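Local coordinates for protein cyclodipeptide synthase, BtCDPS (Bacillus thermoamylovorans, PDB 6ZTU) that probably transfers aminoacyl groups to form cyclodipeptides, as cyclodipeptide synthases do with amino acids delivered on charged tRNAs, at residues A[16-19]-A[20-23]; A[41-44]-A[45-49]; A[92-95]-A[96-100]; A[138-141]-A[142-146]; A[175-178]-A[179-182]. All coordinates share one frame; numbering follows the deposited sequence. Where two conformers were deposited one is given.

Contact 1 of 5, residues A[16-19]-A[20-23]; sequences SRNC and EKIY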
loop_
_atom_site.group_PDB
_atom_site.type_symbol
_atom_site.label_atom_id
_atom_site.label_comp_id
_atom_site.label_asym_id
_atom_site.label_seq_id
_atom_site.Cartn_x
_atom_site.Cartn_y
_atom_site.Cartn_z
ATOM N N SER A 16 2.222 6.501 14.645
ATOM C CA SER A 16 1.827 6.760 16.021
ATOM C C SER A 16 2.791 6.036 16.948
ATOM O O SER A 16 3.648 5.266 16.507
ATOM C CB SER A 16 0.402 6.277 16.288
ATOM O OG SER A 16 0.382 4.857 16.251
ATOM N N ARG A 17 2.633 6.273 18.254
ATOM C CA ARG A 17 3.488 5.579 19.216
ATOM C C ARG A 17 3.194 4.086 19.251
ATOM O O ARG A 17 4.095 3.282 19.513
ATOM C CB ARG A 17 3.322 6.186 20.609
ATOM C CG ARG A 17 3.847 7.609 20.705
ATOM C CD ARG A 17 5.346 7.639 20.580
ATOM N NE ARG A 17 5.836 9.004 20.770
ATOM C CZ ARG A 17 7.097 9.377 20.604
ATOM N NH1 ARG A 17 8.017 8.491 20.242
ATOM N NH2 ARG A 17 7.435 10.646 20.791
ATOM N N ASN A 18 1.953 3.693 18.969
ATOM C CA ASN A 18 1.655 2.268 18.859
ATOM C C ASN A 18 2.361 1.654 17.654
ATOM O O ASN A 18 2.898 0.538 17.739
ATOM C CB ASN A 18 0.147 2.055 18.776
ATOM C CG ASN A 18 -0.238 0.589 18.931
ATOM O OD1 ASN A 18 -0.716 -0.051 17.991
ATOM N ND2 ASN A 18 -0.024 0.050 20.118
ATOM N N CYS A 19 2.389 2.374 16.524
ATOM C CA CYS A 19 3.108 1.866 15.360
ATOM C C CYS A 19 4.587 1.702 15.680
ATOM O O CYS A 19 5.237 0.750 15.225
ATOM C CB CYS A 19 2.923 2.798 14.156
ATOM S SG CYS A 19 1.224 3.206 13.745
ATOM N N GLU A 20 5.131 2.620 16.479
ATOM C CA GLU A 20 6.530 2.530 16.874
ATOM C C GLU A 20 6.792 1.271 17.691
ATOM O O GLU A 20 7.819 0.612 17.506
ATOM C CB GLU A 20 6.925 3.769 17.673
ATOM C CG GLU A 20 8.376 3.787 18.093
ATOM C CD GLU A 20 8.718 5.030 18.891
ATOM O OE1 GLU A 20 7.860 5.509 19.667
ATOM O OE2 GLU A 20 9.844 5.536 18.726
ATOM N N LYS A 21 5.876 0.938 18.608
ATOM C CA LYS A 21 6.028 -0.277 19.407
ATOM C C LYS A 21 6.021 -1.510 18.517
ATOM O O LYS A 21 6.862 -2.408 18.662
ATOM C CB LYS A 21 4.917 -0.370 20.456
ATOM C CG LYS A 21 4.967 0.705 21.536
ATOM C CD LYS A 21 3.655 0.794 22.304
ATOM C CE LYS A 21 3.861 1.483 23.646
ATOM N NZ LYS A 21 5.052 0.942 24.376
ATOM N N ILE A 22 5.077 -1.565 17.572
ATOM C CA ILE A 22 4.993 -2.718 16.681
ATOM C C ILE A 22 6.235 -2.810 15.811
ATOM O O ILE A 22 6.774 -3.896 15.575
ATOM C CB ILE A 22 3.710 -2.641 15.831
ATOM C CG1 ILE A 22 2.492 -2.734 16.741
ATOM C CG2 ILE A 22 3.722 -3.730 14.764
ATOM C CD1 ILE A 22 1.185 -2.355 16.060
ATOM N N TYR A 23 6.711 -1.664 15.320
ATOM C CA TYR A 23 7.938 -1.646 14.532
ATOM C C TYR A 23 9.120 -2.167 15.342
ATOM O O TYR A 23 9.928 -2.958 14.844
ATOM C CB TYR A 23 8.215 -0.225 14.031
ATOM C CG TYR A 23 9.631 0.002 13.590
ATOM C CD1 TYR A 23 10.118 -0.595 12.441
ATOM C CD2 TYR A 23 10.484 0.821 14.320
ATOM C CE1 TYR A 23 11.413 -0.393 12.029
ATOM C CE2 TYR A 23 11.784 1.028 13.913
ATOM C CZ TYR A 23 12.245 0.420 12.768
ATOM O OH TYR A 23 13.541 0.616 12.342
HETATM O O HOH W 1 6.098 3.978 21.131
#
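Arg-17 and Glu-20 lie alongside each other on the outer side of one helical turn, their side chains pointing the same way and joined at their ends by a salt bridge. NH1 of Arg-17 donates to OE1 of Glu-20 at 3.0 Å. OE1 sits in the guanidinium plane but is met on its syn side from somewhat out of the carboxylate plane; the two flat groups are turned 27° apart. The partners get there differently. Glu-20 runs straight out, extended through CG, while Arg-17 bends at CG (chi2 -68°) before straightening, which brings its CD to 3.4 Å from Glu-20 OE1. A water bridges the pair, giving one hydrogen to OE1 of Glu-20 and the other to the carbonyl O of Arg-17, 2.7 Å away. This is the first turn of helix 17-25, with Ser-16 as its N-cap: with chi1 at 69°, OG swings back to accept from Cys-19 N at 3.2 Å. Cys-19 and Glu-20 both rest on Pro-14 of strand 11-14. On the next turn Lys-21 lays its CG 3.4 Å from the carbonyl O of Arg-17 and sends its amine away. Ile-22 places CG1 beside its own backbone N, where it packs 3.4 Å from Asn-18 O, the same oxygen that accepts from Ile-22 N at 3.0 Å.

Contact 2 of 5, residues A[41-44]-A[45-49]; sequences SQNY and IHQLI
Gln-42 and His-46 run side by side along one flank of the helix, CG of Gln-42 lying 3.8 Å from CD2 of His-46. The carbonyl O of Gln-42 takes the N-H of His-46 at 3.0 Å and also meets the imidazole edge in its plane, with CD2 3.2 Å away. Both side chains find their polar partners on helix 79-103: Gln-42 NE2 and His-46 NE2 converge on Glu-99 OE1, and His-46 ND1 pairs with Lys-103 NZ. At the N-cap, Ser-41 OG accepts from Tyr-44 N at 3.1 Å, while its carbonyl O takes Ile-45 N. Tyr-44 O accepts from Leu-48 N at 2.9 Å, and Leu-48 also brings CG over one face of the Tyr-44 ring, a CH-pi contact 4.1 Å from the centroid. Gln-47 OE1 is bound by Gln-230 NE2. The arrangement opens the helix of a beta-alpha-beta crossover, strand 28-32, helix 42-55, strand 58-63, in the Rossmann-like sheet of this family.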
loop_
_atom_site.group_PDB
_atom_site.type_symbol
_atom_site.label_atom_id
_atom_site.label_comp_id
_atom_site.label_asym_id
_atom_site.label_seq_id
_atom_site.Cartn_x
_atom_site.Cartn_y
_atom_site.Cartn_z
ATOM N N SER A 41 11.807 1.071 -8.755
ATOM C CA SER A 41 12.763 0.442 -9.646
ATOM C C SER A 41 13.212 -0.899 -9.074
ATOM O O SER A 41 12.969 -1.227 -7.910
ATOM C CB SER A 41 13.979 1.343 -9.828
ATOM O OG SER A 41 14.666 1.481 -8.589
ATOM N N GLN A 42 13.908 -1.674 -9.907
ATOM C CA GLN A 42 14.524 -2.900 -9.418
ATOM C C GLN A 42 15.427 -2.614 -8.223
ATOM O O GLN A 42 15.353 -3.296 -7.192
ATOM C CB GLN A 42 15.309 -3.568 -10.548
ATOM C CG GLN A 42 16.034 -4.826 -10.136
ATOM C CD GLN A 42 16.785 -5.456 -11.292
ATOM O OE1 GLN A 42 17.235 -4.763 -12.201
ATOM N NE2 GLN A 42 16.913 -6.776 -11.268
ATOM N N ASN A 43 16.276 -1.590 -8.332
ATOM C CA ASN A 43 17.217 -1.289 -7.255
ATOM C C ASN A 43 16.503 -0.936 -5.954
ATOM O O ASN A 43 16.911 -1.389 -4.876
ATOM C CB ASN A 43 18.145 -0.150 -7.664
ATOM C CG ASN A 43 19.311 0.012 -6.713
ATOM O OD1 ASN A 43 19.983 -0.959 -6.366
ATOM N ND2 ASN A 43 19.545 1.243 -6.265
ATOM N N TYR A 44 15.459 -0.106 -6.027
ATOM C CA TYR A 44 14.757 0.304 -4.813
ATOM C C TYR A 44 14.028 -0.871 -4.173
ATOM O O TYR A 44 14.039 -1.025 -2.944
ATOM C CB TYR A 44 13.774 1.428 -5.125
ATOM C CG TYR A 44 13.054 1.977 -3.908
ATOM C CD1 TYR A 44 13.738 2.703 -2.943
ATOM C CD2 TYR A 44 11.693 1.761 -3.723
ATOM C CE1 TYR A 44 13.089 3.209 -1.828
ATOM C CE2 TYR A 44 11.027 2.274 -2.607
ATOM C CZ TYR A 44 11.734 2.995 -1.663
ATOM O OH TYR A 44 11.098 3.500 -0.545
ATOM N N ILE A 45 13.384 -1.707 -4.988
ATOM C CA ILE A 45 12.712 -2.885 -4.442
ATOM C C ILE A 45 13.723 -3.784 -3.730
ATOM O O ILE A 45 13.463 -4.294 -2.631
ATOM C CB ILE A 45 11.944 -3.617 -5.563
ATOM C CG1 ILE A 45 10.662 -2.842 -5.904
ATOM C CG2 ILE A 45 11.623 -5.050 -5.160
ATOM C CD1 ILE A 45 9.967 -3.296 -7.188
ATOM N N HIS A 46 14.915 -3.945 -4.312
ATOM C CA HIS A 46 15.959 -4.704 -3.628
ATOM C C HIS A 46 16.357 -4.046 -2.312
ATOM O O HIS A 46 16.548 -4.729 -1.300
ATOM C CB HIS A 46 17.172 -4.872 -4.544
ATOM C CG HIS A 46 17.078 -6.068 -5.443
ATOM N ND1 HIS A 46 17.716 -7.261 -5.167
ATOM C CD2 HIS A 46 16.399 -6.262 -6.600
ATOM C CE1 HIS A 46 17.443 -8.134 -6.123
ATOM N NE2 HIS A 46 16.645 -7.554 -7.002
ATOM N N GLN A 47 16.476 -2.716 -2.299
ATOM C CA GLN A 47 16.825 -2.032 -1.061
ATOM C C GLN A 47 15.767 -2.270 0.007
ATOM O O GLN A 47 16.095 -2.554 1.162
ATOM C CB GLN A 47 16.992 -0.538 -1.322
ATOM C CG GLN A 47 18.239 -0.177 -2.101
ATOM C CD GLN A 47 18.573 1.290 -1.942
ATOM O OE1 GLN A 47 17.712 2.146 -2.123
ATOM N NE2 GLN A 47 19.818 1.587 -1.590
ATOM N N LEU A 48 14.486 -2.166 -0.367
ATOM C CA LEU A 48 13.408 -2.395 0.595
ATOM C C LEU A 48 13.508 -3.785 1.206
ATOM O O LEU A 48 13.404 -3.953 2.427
ATOM C CB LEU A 48 12.045 -2.228 -0.076
ATOM C CG LEU A 48 11.590 -0.847 -0.540
ATOM C CD1 LEU A 48 10.284 -0.993 -1.300
ATOM C CD2 LEU A 48 11.415 0.070 0.666
ATOM N N ILE A 49 13.725 -4.789 0.365
ATOM C CA ILE A 49 13.702 -6.170 0.822
ATOM C C ILE A 49 14.994 -6.522 1.550
ATOM O O ILE A 49 14.971 -7.235 2.553
ATOM C CB ILE A 49 13.421 -7.101 -0.371
ATOM C CG1 ILE A 49 11.968 -6.919 -0.838
ATOM C CG2 ILE A 49 13.673 -8.551 -0.004
ATOM C CD1 ILE A 49 11.674 -7.518 -2.193
#

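Contact 3 of 5, residues A[92-95]-A[96-100]; sequences RHFR and FSEEA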
loop_
_atom_site.group_PDB
_atom_site.type_symbol
_atom_site.label_atom_id
_atom_site.label_comp_id
_atom_site.label_asym_id
_atom_site.label_seq_id
_atom_site.Cartn_x
_atom_site.Cartn_y
_atom_site.Cartn_z
ATOM N N ARG A 92 6.400 -7.342 -13.416
ATOM C CA ARG A 92 7.686 -6.706 -13.136
ATOM C C ARG A 92 7.940 -6.623 -11.633
ATOM O O ARG A 92 9.022 -6.975 -11.151
ATOM C CB ARG A 92 7.738 -5.313 -13.773
ATOM C CG ARG A 92 9.091 -4.622 -13.641
ATOM C CD ARG A 92 9.123 -3.241 -14.310
ATOM N NE ARG A 92 8.191 -2.292 -13.700
ATOM C CZ ARG A 92 8.490 -1.461 -12.698
ATOM N NH1 ARG A 92 9.713 -1.440 -12.168
ATOM N NH2 ARG A 92 7.560 -0.641 -12.216
ATOM N N HIS A 93 6.946 -6.159 -10.874
ATOM C CA HIS A 93 7.112 -6.063 -9.427
ATOM C C HIS A 93 7.371 -7.432 -8.811
ATOM O O HIS A 93 8.219 -7.572 -7.919
ATOM C CB HIS A 93 5.871 -5.428 -8.795
ATOM C CG HIS A 93 5.760 -3.952 -9.020
ATOM N ND1 HIS A 93 4.593 -3.252 -8.791
ATOM C CD2 HIS A 93 6.662 -3.045 -9.466
ATOM C CE1 HIS A 93 4.786 -1.975 -9.079
ATOM N NE2 HIS A 93 6.031 -1.824 -9.495
ATOM N N PHE A 94 6.642 -8.452 -9.267
ATOM C CA PHE A 94 6.843 -9.794 -8.730
ATOM C C PHE A 94 8.253 -10.295 -9.020
ATOM O O PHE A 94 8.923 -10.829 -8.131
ATOM C CB PHE A 94 5.799 -10.754 -9.300
ATOM C CG PHE A 94 5.783 -12.100 -8.624
ATOM C CD1 PHE A 94 6.723 -13.069 -8.949
ATOM C CD2 PHE A 94 4.835 -12.395 -7.656
ATOM C CE1 PHE A 94 6.716 -14.311 -8.315
ATOM C CE2 PHE A 94 4.822 -13.631 -7.018
ATOM C CZ PHE A 94 5.762 -14.588 -7.349
ATOM N N ARG A 95 8.719 -10.126 -10.258
ATOM C CA ARG A 95 10.057 -10.596 -10.619
ATOM C C ARG A 95 11.119 -9.995 -9.708
ATOM O O ARG A 95 11.912 -10.720 -9.093
ATOM C CB ARG A 95 10.362 -10.257 -12.081
ATOM C CG ARG A 95 11.750 -10.715 -12.549
ATOM C CD ARG A 95 12.076 -10.191 -13.947
ATOM N NE ARG A 95 10.861 -9.922 -14.716
ATOM C CZ ARG A 95 10.583 -8.758 -15.301
ATOM N NH1 ARG A 95 11.444 -7.748 -15.221
ATOM N NH2 ARG A 95 9.443 -8.605 -15.969
ATOM N N PHE A 96 11.145 -8.662 -9.605
ATOM C CA PHE A 96 12.169 -8.005 -8.798
ATOM C C PHE A 96 12.035 -8.371 -7.330
ATOM O O PHE A 96 13.040 -8.531 -6.630
ATOM C CB PHE A 96 12.088 -6.486 -8.966
ATOM C CG PHE A 96 12.385 -6.009 -10.357
ATOM C CD1 PHE A 96 13.192 -6.756 -11.205
ATOM C CD2 PHE A 96 11.866 -4.808 -10.817
ATOM C CE1 PHE A 96 13.463 -6.315 -12.489
ATOM C CE2 PHE A 96 12.145 -4.360 -12.098
ATOM C CZ PHE A 96 12.939 -5.121 -12.936
ATOM N N SER A 97 10.801 -8.469 -6.833
ATOM C CA SER A 97 10.615 -8.855 -5.439
ATOM C C SER A 97 11.081 -10.286 -5.198
ATOM O O SER A 97 11.745 -10.566 -4.197
ATOM C CB SER A 97 9.147 -8.690 -5.041
ATOM O OG SER A 97 8.746 -7.337 -5.198
ATOM N N GLU A 98 10.724 -11.205 -6.097
ATOM C CA GLU A 98 11.152 -12.592 -5.938
ATOM C C GLU A 98 12.674 -12.695 -5.913
ATOM O O GLU A 98 13.236 -13.392 -5.060
ATOM C CB GLU A 98 10.562 -13.444 -7.060
ATOM C CG GLU A 98 10.739 -14.937 -6.870
ATOM C CD GLU A 98 12.046 -15.444 -7.443
ATOM O OE1 GLU A 98 12.593 -14.787 -8.359
ATOM O OE2 GLU A 98 12.528 -16.498 -6.971
ATOM N N GLU A 99 13.353 -11.989 -6.829
ATOM C CA GLU A 99 14.818 -11.945 -6.847
ATOM C C GLU A 99 15.389 -11.626 -5.475
ATOM O O GLU A 99 16.221 -12.366 -4.940
ATOM C CB GLU A 99 15.311 -10.886 -7.832
ATOM C CG GLU A 99 15.226 -11.227 -9.287
ATOM C CD GLU A 99 15.656 -10.055 -10.148
ATOM O OE1 GLU A 99 16.112 -9.033 -9.572
ATOM O OE2 GLU A 99 15.531 -10.149 -11.391
ATOM N N ALA A 100 14.959 -10.499 -4.899
ATOM C CA ALA A 100 15.563 -10.012 -3.667
ATOM C C ALA A 100 15.209 -10.903 -2.485
ATOM O O ALA A 100 16.041 -11.132 -1.597
ATOM C CB ALA A 100 15.124 -8.567 -3.417
#
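Arg-92 meets the ring of Phe-96 one turn on, setting its CG 3.4 Å from CE2. The chain then turns sharply at CD (chi3 63°), and this brings NH1 round to the ring's edge, in its plane, 3.8 Å from CE2 of Phe-96. That guanidinium is held from outside the turn, by a salt bridge to Glu-89 and a hydrogen bond to the carbonyl of Phe-40. The carbonyl O of Arg-92 lies over one face of the Phe-96 ring while accepting Phe-96 N in a nearly straight bond. His-93 O is gripped twice by Ser-97: OG donates at 2.8 Å and the backbone N at 2.9 Å, from opposite faces of the carbonyl plane. The Phe-94 ring crosses Glu-98 obliquely, CE1 4.1 Å from Glu-98 CB, and Phe-94 O accepts Glu-98 N at 2.7 Å. Arg-95 runs alongside Phe-96 and bends near its end, NH1 lying 3.7 Å from Phe-96 CE1 with the guanidinium and ring planes almost perpendicular. Its O binds Glu-99 N. With its hydroxyl satisfied by the backbone of its own helix, buried Ser-97 can pack against Ile-45, Val-61 and Ile-110.

Contact 4 of 5, residues A[138-141]-A[142-146]; sequences KFRK and SCLAM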
loop_
_atom_site.group_PDB
_atom_site.type_symbol
_atom_site.label_atom_id
_atom_site.label_comp_id
_atom_site.label_asym_id
_atom_site.label_seq_id
_atom_site.Cartn_x
_atom_site.Cartn_y
_atom_site.Cartn_z
ATOM N N LYS A 138 -17.410 12.547 5.965
ATOM C CA LYS A 138 -16.041 12.895 6.338
ATOM C C LYS A 138 -15.066 11.809 5.901
ATOM O O LYS A 138 -13.999 12.104 5.350
ATOM C CB LYS A 138 -15.962 13.114 7.851
ATOM C CG LYS A 138 -14.613 13.562 8.384
ATOM C CD LYS A 138 -14.667 13.568 9.914
ATOM C CE LYS A 138 -13.302 13.752 10.539
ATOM N NZ LYS A 138 -12.822 15.160 10.423
ATOM N N PHE A 139 -15.430 10.550 6.116
ATOM C CA PHE A 139 -14.583 9.453 5.660
ATOM C C PHE A 139 -14.547 9.385 4.133
ATOM O O PHE A 139 -13.480 9.185 3.534
ATOM C CB PHE A 139 -15.102 8.143 6.249
ATOM C CG PHE A 139 -14.240 6.962 5.944
ATOM C CD1 PHE A 139 -12.984 6.829 6.530
ATOM C CD2 PHE A 139 -14.688 5.976 5.070
ATOM C CE1 PHE A 139 -12.189 5.725 6.253
ATOM C CE2 PHE A 139 -13.884 4.862 4.790
ATOM C CZ PHE A 139 -12.643 4.748 5.382
ATOM N N ARG A 140 -15.708 9.568 3.504
ATOM C CA ARG A 140 -15.779 9.604 2.042
ATOM C C ARG A 140 -14.843 10.665 1.490
ATOM O O ARG A 140 -14.093 10.414 0.532
ATOM C CB ARG A 140 -17.232 9.865 1.628
ATOM C CG ARG A 140 -17.583 9.733 0.144
ATOM C CD ARG A 140 -19.057 10.097 -0.002
ATOM N NE ARG A 140 -19.589 10.025 -1.355
ATOM C CZ ARG A 140 -20.141 8.936 -1.882
ATOM N NH1 ARG A 140 -20.211 7.814 -1.180
ATOM N NH2 ARG A 140 -20.615 8.966 -3.117
ATOM N N LYS A 141 -14.850 11.859 2.086
ATOM C CA LYS A 141 -13.987 12.936 1.627
ATOM C C LYS A 141 -12.515 12.542 1.704
ATOM O O LYS A 141 -11.747 12.808 0.773
ATOM C CB LYS A 141 -14.269 14.196 2.451
ATOM C CG LYS A 141 -13.574 15.454 1.985
ATOM C CD LYS A 141 -14.068 16.666 2.806
ATOM C CE LYS A 141 -13.366 17.967 2.388
ATOM N NZ LYS A 141 -11.911 17.975 2.707
ATOM N N SER A 142 -12.102 11.891 2.800
ATOM C CA SER A 142 -10.705 11.470 2.931
ATOM C C SER A 142 -10.343 10.397 1.913
ATOM O O SER A 142 -9.227 10.397 1.373
ATOM C CB SER A 142 -10.451 10.939 4.341
ATOM O OG SER A 142 -10.279 12.012 5.238
ATOM N N CYS A 143 -11.253 9.459 1.672
ATOM C CA CYS A 143 -10.979 8.436 0.663
ATOM C C CYS A 143 -10.847 9.054 -0.720
ATOM O O CYS A 143 -9.965 8.669 -1.490
ATOM C CB CYS A 143 -12.073 7.371 0.649
ATOM S SG CYS A 143 -12.123 6.335 2.142
ATOM N N LEU A 144 -11.730 9.994 -1.059
ATOM C CA LEU A 144 -11.627 10.665 -2.351
ATOM C C LEU A 144 -10.340 11.475 -2.460
ATOM O O LEU A 144 -9.792 11.630 -3.558
ATOM C CB LEU A 144 -12.850 11.558 -2.570
ATOM C CG LEU A 144 -14.148 10.756 -2.761
ATOM C CD1 LEU A 144 -15.406 11.628 -2.685
ATOM C CD2 LEU A 144 -14.121 9.961 -4.064
ATOM N N ALA A 145 -9.844 12.014 -1.341
ATOM C CA ALA A 145 -8.552 12.685 -1.366
ATOM C C ALA A 145 -7.419 11.704 -1.651
ATOM O O ALA A 145 -6.463 12.044 -2.361
ATOM C CB ALA A 145 -8.305 13.414 -0.044
ATOM N N MET A 146 -7.479 10.497 -1.077
ATOM C CA MET A 146 -6.498 9.480 -1.444
ATOM C C MET A 146 -6.586 9.168 -2.929
ATOM O O MET A 146 -5.568 8.925 -3.586
ATOM C CB MET A 146 -6.716 8.197 -0.636
ATOM C CG MET A 146 -6.155 8.239 0.752
ATOM S SD MET A 146 -6.215 6.601 1.532
ATOM C CE MET A 146 -4.911 5.758 0.647
HETATM O O HOH W 2 -11.889 13.943 5.767
#
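Different first torsions bring Phe-139 and Cys-143 together: the phenyl ring swings out anti to its own amide nitrogen (chi1 -175°), whereas the thiol of Cys-143 is turned back beside its backbone N (chi1 -68°), toward the preceding turn. SG therefore sits over one face of the Phe-139 ring, 3.8 Å from the centroid and displaced toward the rim, where CE2 is 3.5 Å away. This is a Cys sulfur-aromatic contact spanning one helical turn, and Cys-143 N also donates to Phe-139 O at 2.9 Å. Helix 137-157 packs here among helices 120-135, 167-191 and 205-211 of the Rossmann-like CDPS fold: Phe-139 leans on Tyr-132 and meets Phe-215 edge-to-face, and Cys-143 packs against Phe-133 of helix 120-135. On another flank Arg-140 stays extended as far as NE, running beside Leu-144 with CG 4.0 Å from CD1. Both side chains touch Phe-171 of helix 167-191. Around at Ser-142 a water links two turns, donating to Lys-138 O at 2.8 Å and hydrogen-bonding with Ser-142 OG at 2.6 Å. Lys-138 O thereby has two donors, since Ser-142 N also reaches it, at 3.2 Å.

Contact 5 of 5, residues A[175-178]-A[179-182]; sequences KYVL and AELP. With 0RE ((2S)-hexane-1,2-diol), chain B.
Glu-180 and Tyr-176, one turn apart on helix 167-191, line the pocket that holds hexanediol in the Rossmann-like CDPS fold. Glu-180 OE1 accepts from the diol's O01 at 2.9 Å, and Tyr-176 sets its OH 3.5 Å from C07 of the same molecule. The two side chains meet directly as well: CE2 of Tyr-176 is 3.6 Å from Glu-180 OE1, the ring and carboxylate planes turned 57° apart. Glu-180 reaches this place through an unusual torsion for a helix, chi1 66°, which wedges CG between its own N and carbonyl carbon and brings it 3.2 Å from Val-177 O. Phe-113 adjoins the pair, edge-to-face with Tyr-176 and in touch with Glu-180. Val-177 and Leu-181, also a turn apart, run alongside each other, CG1 to CD1 4.0 Å, facing Met-146 and Cys-143 of helix 137-157. The helix kinks at Pro-182, which has no N-H to give: its CD stands 3.3 Å from Leu-178 O.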
loop_
_atom_site.group_PDB
_atom_site.type_symbol
_atom_site.label_atom_id
_atom_site.label_comp_id
_atom_site.label_asym_id
_atom_site.label_seq_id
_atom_site.Cartn_x
_atom_site.Cartn_y
_atom_site.Cartn_z
ATOM N N LYS A 175 -12.167 3.166 -6.177
ATOM C CA LYS A 175 -12.311 1.724 -6.017
ATOM C C LYS A 175 -10.975 1.074 -5.684
ATOM O O LYS A 175 -10.931 0.086 -4.936
ATOM C CB LYS A 175 -12.927 1.121 -7.282
ATOM C CG LYS A 175 -14.387 1.512 -7.443
ATOM C CD LYS A 175 -14.928 1.133 -8.806
ATOM C CE LYS A 175 -16.337 1.672 -8.973
ATOM N NZ LYS A 175 -17.173 1.292 -7.799
ATOM N N TYR A 176 -9.884 1.609 -6.235
ATOM C CA TYR A 176 -8.540 1.170 -5.871
ATOM C C TYR A 176 -8.256 1.435 -4.395
ATOM O O TYR A 176 -7.760 0.562 -3.669
ATOM C CB TYR A 176 -7.527 1.891 -6.761
ATOM C CG TYR A 176 -6.080 1.597 -6.455
ATOM C CD1 TYR A 176 -5.420 0.541 -7.062
ATOM C CD2 TYR A 176 -5.365 2.395 -5.579
ATOM C CE1 TYR A 176 -4.099 0.265 -6.776
ATOM C CE2 TYR A 176 -4.051 2.128 -5.294
ATOM C CZ TYR A 176 -3.422 1.062 -5.896
ATOM O OH TYR A 176 -2.105 0.805 -5.615
ATOM N N VAL A 177 -8.535 2.658 -3.950
ATOM C CA VAL A 177 -8.304 3.045 -2.556
ATOM C C VAL A 177 -9.059 2.115 -1.615
ATOM O O VAL A 177 -8.506 1.602 -0.631
ATOM C CB VAL A 177 -8.723 4.511 -2.346
ATOM C CG1 VAL A 177 -8.667 4.886 -0.864
ATOM C CG2 VAL A 177 -7.827 5.437 -3.143
ATOM N N LEU A 178 -10.347 1.895 -1.895
ATOM C CA LEU A 178 -11.152 1.097 -0.981
ATOM C C LEU A 178 -10.668 -0.347 -0.936
ATOM O O LEU A 178 -10.706 -0.975 0.129
ATOM C CB LEU A 178 -12.630 1.166 -1.375
ATOM C CG LEU A 178 -13.212 2.589 -1.401
ATOM C CD1 LEU A 178 -14.686 2.589 -1.811
ATOM C CD2 LEU A 178 -13.031 3.304 -0.062
ATOM N N ALA A 179 -10.194 -0.885 -2.071
ATOM C CA ALA A 179 -9.712 -2.260 -2.110
ATOM C C ALA A 179 -8.384 -2.444 -1.377
ATOM O O ALA A 179 -8.127 -3.536 -0.852
ATOM C CB ALA A 179 -9.561 -2.724 -3.566
ATOM N N GLU A 180 -7.517 -1.420 -1.355
ATOM C CA GLU A 180 -6.229 -1.549 -0.668
ATOM C C GLU A 180 -6.339 -1.221 0.816
ATOM O O GLU A 180 -5.522 -1.696 1.614
ATOM C CB GLU A 180 -5.172 -0.636 -1.304
ATOM C CG GLU A 180 -5.474 0.864 -1.141
ATOM C CD GLU A 180 -4.351 1.794 -1.609
ATOM O OE1 GLU A 180 -3.212 1.332 -1.834
ATOM O OE2 GLU A 180 -4.626 3.015 -1.761
ATOM N N LEU A 181 -7.319 -0.406 1.200
ATOM C CA LEU A 181 -7.396 0.052 2.587
ATOM C C LEU A 181 -7.441 -1.055 3.636
ATOM O O LEU A 181 -6.861 -0.847 4.713
ATOM C CB LEU A 181 -8.603 0.983 2.765
ATOM C CG LEU A 181 -8.314 2.458 2.509
ATOM C CD1 LEU A 181 -9.597 3.259 2.662
ATOM C CD2 LEU A 181 -7.243 2.996 3.480
ATOM N N PRO A 182 -8.096 -2.212 3.439
ATOM C CA PRO A 182 -8.078 -3.202 4.527
ATOM C C PRO A 182 -6.677 -3.589 4.970
ATOM O O PRO A 182 -6.504 -3.965 6.136
ATOM C CB PRO A 182 -8.837 -4.401 3.935
ATOM C CG PRO A 182 -9.770 -3.781 2.938
ATOM C CD PRO A 182 -8.948 -2.667 2.317
HETATM O O01 0RE B . -0.723 2.660 -1.428
HETATM C C02 0RE B . 0.661 2.504 -1.443
HETATM C C03 0RE B . 1.017 1.238 -0.671
HETATM O O04 0RE B . 0.979 1.503 0.705
HETATM C C05 0RE B . 0.021 0.146 -1.038
HETATM C C06 0RE B . 0.100 -0.148 -2.536
HETATM C C07 0RE B . -1.008 -1.134 -2.888
HETATM C C08 0RE B . -0.323 -2.431 -3.281
#

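From the N terminus the five contacts follow in series; each is a turn within a single helix, so none closes a long loop, and none nests in or crosses another. Contact 1 starts the helix after strand 11-14 and stands apart, touching none of the others. Contacts 2 and 3 lie in helices 42-55 and 79-103, centres about 9 Å apart, and touch through polar side chains on both helices. Contacts 4 and 5 sit on consecutive helices, 137-157 and 167-191, in direct packing with each other. These two pairs occupy different parts of the chain: contacts 2 and 3 both lie on the opposite side of its centre from contact 4.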